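Long-range contact in 2-dehydro-3-deoxyphosphogluconate aldolase (Vibrio fischeri, PDB 3NZR), which belongs to the KDGP aldolase family of TIM-barrel proteins and is built around a parallel beta-sheet flanked by helices: residues I94-T99 with S113-L118. Residues are numbered along the deposited sequence; the frame is centred on the assembly and turned at random.
Sequences INQVFT and SIVNGL
I94 makes both ordinary strand bonds to the 113-118 segment: its N donates to I114 O at 2.8 Å, and its O takes N116 N at 3.1 Å. Further along, L118 N makes a weak, bent bond to Q96 O. Beyond the parallel bridge at I94 a side chain steps in: Q96 N donates to N116 OD1 (2.9 Å). N116 can do this because its CG sits between its own backbone N and carbonyl carbon, chi1 79°, which turns the amide over the 94-99 backbone. The other end of that amide gives ND2 to N95 OD1 at 3.0 Å; the two amide planes are 65° apart, and the donor stands above the N95 carbonyl plane while OD1 lies close to the plane of N116. N95 OD1 also receives K162 NZ, and N116 ND2 reaches E190 OE1, a polar cluster that ties neighbouring strands together inside the barrel. Q96 curls back at chi2, and its OE1 accepts V97 N (3.1 Å) as well as S79 OG. Strands 93-94 and 114-119 are consecutive parallel staves of this TIM-barrel family member, joined by a right-handed crossover through helix 101-108. The apolar contacts lie at either end of the pairing: I94 and V115 side by side, CD1 to CG2 4.1 Å, beneath helix 101-108, and V97 CG1 against L118 CD2 at 4.0 Å.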
ATOM      1  N   ILE A  94      -3.986 -12.981   7.876  1.00 14.67           N
ATOM      2  CA  ILE A  94      -4.888 -11.975   7.393  1.00 13.55           C
ATOM      3  C   ILE A  94      -4.955 -12.014   5.863  1.00 14.91           C
ATOM      4  O   ILE A  94      -3.911 -12.025   5.227  1.00 14.59           O
ATOM      5  CB  ILE A  94      -4.355 -10.635   7.813  1.00 14.33           C
ATOM      6  CG1 ILE A  94      -4.323 -10.523   9.334  1.00 14.12           C
ATOM      7  CG2 ILE A  94      -5.253  -9.491   7.321  1.00 15.72           C
ATOM      8  CD1 ILE A  94      -3.458  -9.362   9.894  1.00 13.93           C
ATOM      9  N   ASN A  95      -6.138 -12.006   5.258  1.00 15.01           N
ATOM     10  CA  ASN A  95      -6.283 -11.987   3.808  1.00 14.94           C
ATOM     11  C   ASN A  95      -6.478 -10.568   3.430  1.00 16.31           C
ATOM     12  O   ASN A  95      -7.310  -9.867   4.069  1.00 18.65           O
ATOM     13  CB  ASN A  95      -7.507 -12.737   3.383  1.00 14.81           C
ATOM     14  CG  ASN A  95      -7.376 -14.222   3.585  1.00 18.16           C
ATOM     15  OD1 ASN A  95      -6.875 -14.942   2.694  1.00 21.90           O
ATOM     16  ND2 ASN A  95      -7.879 -14.709   4.695  1.00 17.53           N
ATOM     17  N   GLN A  96      -5.778 -10.085   2.425  1.00 14.76           N
ATOM     18  CA  GLN A  96      -5.944  -8.718   1.981  1.00 13.32           C
ATOM     19  C   GLN A  96      -5.924  -8.591   0.501  1.00 14.64           C
ATOM     20  O   GLN A  96      -5.376  -9.428  -0.224  1.00 15.38           O
ATOM     21  CB  GLN A  96      -4.982  -7.757   2.600  1.00 13.23           C
ATOM     22  CG  GLN A  96      -5.470  -7.126   3.918  1.00 13.33           C
ATOM     23  CD  GLN A  96      -6.702  -6.329   3.807  1.00 13.58           C
ATOM     24  OE1 GLN A  96      -7.138  -5.986   2.698  1.00 15.84           O
ATOM     25  NE2 GLN A  96      -7.285  -5.964   4.953  1.00 15.29           N
ATOM     26  N   VAL A  97      -6.587  -7.556   0.042  1.00 14.91           N
ATOM     27  CA  VAL A  97      -6.389  -7.110  -1.354  1.00 15.68           C
ATOM     28  C   VAL A  97      -5.128  -6.265  -1.433  1.00 17.07           C
ATOM     29  O   VAL A  97      -4.591  -5.762  -0.443  1.00 18.22           O
ATOM     30  CB  VAL A  97      -7.649  -6.369  -1.879  1.00 17.69           C
ATOM     31  CG1 VAL A  97      -8.848  -7.399  -1.947  1.00 15.68           C
ATOM     32  CG2 VAL A  97      -8.032  -5.196  -0.938  1.00 16.44           C
ATOM     33  N   PHE A  98      -4.638  -6.052  -2.630  1.00 17.62           N
ATOM     34  CA  PHE A  98      -3.314  -5.406  -2.815  1.00 17.79           C
ATOM     35  C   PHE A  98      -3.226  -4.085  -2.071  1.00 17.99           C
ATOM     36  O   PHE A  98      -2.222  -3.808  -1.437  1.00 18.37           O
ATOM     37  CB  PHE A  98      -3.056  -5.215  -4.296  1.00 18.95           C
ATOM     38  CG  PHE A  98      -1.651  -4.774  -4.650  1.00 19.77           C
ATOM     39  CD1 PHE A  98      -0.658  -5.724  -4.868  1.00 20.05           C
ATOM     40  CD2 PHE A  98      -1.353  -3.413  -4.828  1.00 22.26           C
ATOM     41  CE1 PHE A  98       0.611  -5.330  -5.210  1.00 20.19           C
ATOM     42  CE2 PHE A  98      -0.066  -3.024  -5.154  1.00 23.48           C
ATOM     43  CZ  PHE A  98       0.898  -4.006  -5.376  1.00 20.91           C
ATOM     44  N   THR A  99      -4.249  -3.256  -2.156  1.00 19.27           N
ATOM     45  CA  THR A  99      -4.238  -1.965  -1.528  1.00 17.36           C
ATOM     46  C   THR A  99      -4.462  -1.948  -0.026  1.00 18.22           C
ATOM     47  O   THR A  99      -4.564  -0.891   0.577  1.00 17.90           O
ATOM     48  CB  THR A  99      -5.402  -1.104  -2.199  1.00 20.08           C
ATOM     49  OG1 THR A  99      -6.597  -1.892  -2.215  1.00 19.62           O
ATOM     50  CG2 THR A  99      -5.116  -0.759  -3.740  1.00 19.16           C
ATOM     51  N   SER A 113       2.186 -11.836  12.210  1.00 21.61           N
ATOM     52  CA  SER A 113       1.007 -12.222  11.421  1.00 21.32           C
ATOM     53  C   SER A 113       1.332 -12.223   9.936  1.00 20.68           C
ATOM     54  O   SER A 113       2.012 -11.285   9.408  1.00 19.68           O
ATOM     55  CB  SER A 113      -0.168 -11.313  11.627  1.00 21.85           C
ATOM     56  OG  SER A 113      -0.576 -11.159  12.990  1.00 24.55           O
ATOM     57  N   ILE A 114       0.855 -13.267   9.262  1.00 19.53           N
ATOM     58  CA  ILE A 114       1.020 -13.401   7.823  1.00 17.36           C
ATOM     59  C   ILE A 114      -0.027 -12.473   7.175  1.00 16.76           C
ATOM     60  O   ILE A 114      -1.199 -12.595   7.456  1.00 16.89           O
ATOM     61  CB  ILE A 114       0.798 -14.857   7.385  1.00 19.19           C
ATOM     62  CG1 ILE A 114       1.854 -15.742   7.966  1.00 22.05           C
ATOM     63  CG2 ILE A 114       0.846 -14.975   5.823  1.00 16.56           C
ATOM     64  CD1 ILE A 114       1.466 -17.126   8.211  1.00 21.34           C
ATOM     65  N   VAL A 115       0.388 -11.517   6.360  1.00 14.66           N
ATOM     66  CA  VAL A 115      -0.544 -10.684   5.594  1.00 14.24           C
ATOM     67  C   VAL A 115      -0.350 -11.069   4.117  1.00 14.35           C
ATOM     68  O   VAL A 115       0.723 -10.776   3.521  1.00 13.99           O
ATOM     69  CB  VAL A 115      -0.286  -9.211   5.763  1.00 15.18           C
ATOM     70  CG1 VAL A 115      -1.402  -8.368   4.930  1.00 14.57           C
ATOM     71  CG2 VAL A 115      -0.376  -8.787   7.262  1.00 14.20           C
ATOM     72  N   ASN A 116      -1.388 -11.665   3.532  1.00 14.38           N
ATOM     73  CA  ASN A 116      -1.334 -11.962   2.090  1.00 15.01           C
ATOM     74  C   ASN A 116      -1.810 -10.826   1.231  1.00 14.43           C
ATOM     75  O   ASN A 116      -2.380  -9.852   1.745  1.00 16.76           O
ATOM     76  CB  ASN A 116      -1.960 -13.303   1.799  1.00 14.95           C
ATOM     77  CG  ASN A 116      -3.446 -13.292   1.766  1.00 17.17           C
ATOM     78  OD1 ASN A 116      -4.106 -12.263   1.449  1.00 18.15           O
ATOM     79  ND2 ASN A 116      -4.019 -14.454   2.011  1.00 15.25           N
ATOM     80  N   GLY A 117      -1.480 -10.827  -0.032  1.00 13.66           N
ATOM     81  CA  GLY A 117      -1.968  -9.802  -0.978  1.00 15.46           C
ATOM     82  C   GLY A 117      -2.493 -10.427  -2.266  1.00 14.66           C
ATOM     83  O   GLY A 117      -1.781 -11.194  -2.949  1.00 17.50           O
ATOM     84  N   LEU A 118      -3.710 -10.070  -2.643  1.00 15.76           N
ATOM     85  CA  LEU A 118      -4.408 -10.683  -3.779  1.00 16.38           C
ATOM     86  C   LEU A 118      -3.954 -10.128  -5.067  1.00 17.26           C
ATOM     87  O   LEU A 118      -3.932  -8.910  -5.296  1.00 17.37           O
ATOM     88  CB  LEU A 118      -5.867 -10.424  -3.665  1.00 18.35           C
ATOM     89  CG  LEU A 118      -6.792 -10.897  -4.798  1.00 22.85           C
ATOM     90  CD1 LEU A 118      -6.760 -12.321  -4.807  1.00 27.80           C
ATOM     91  CD2 LEU A 118      -8.197 -10.424  -4.492  1.00 26.32           C
TER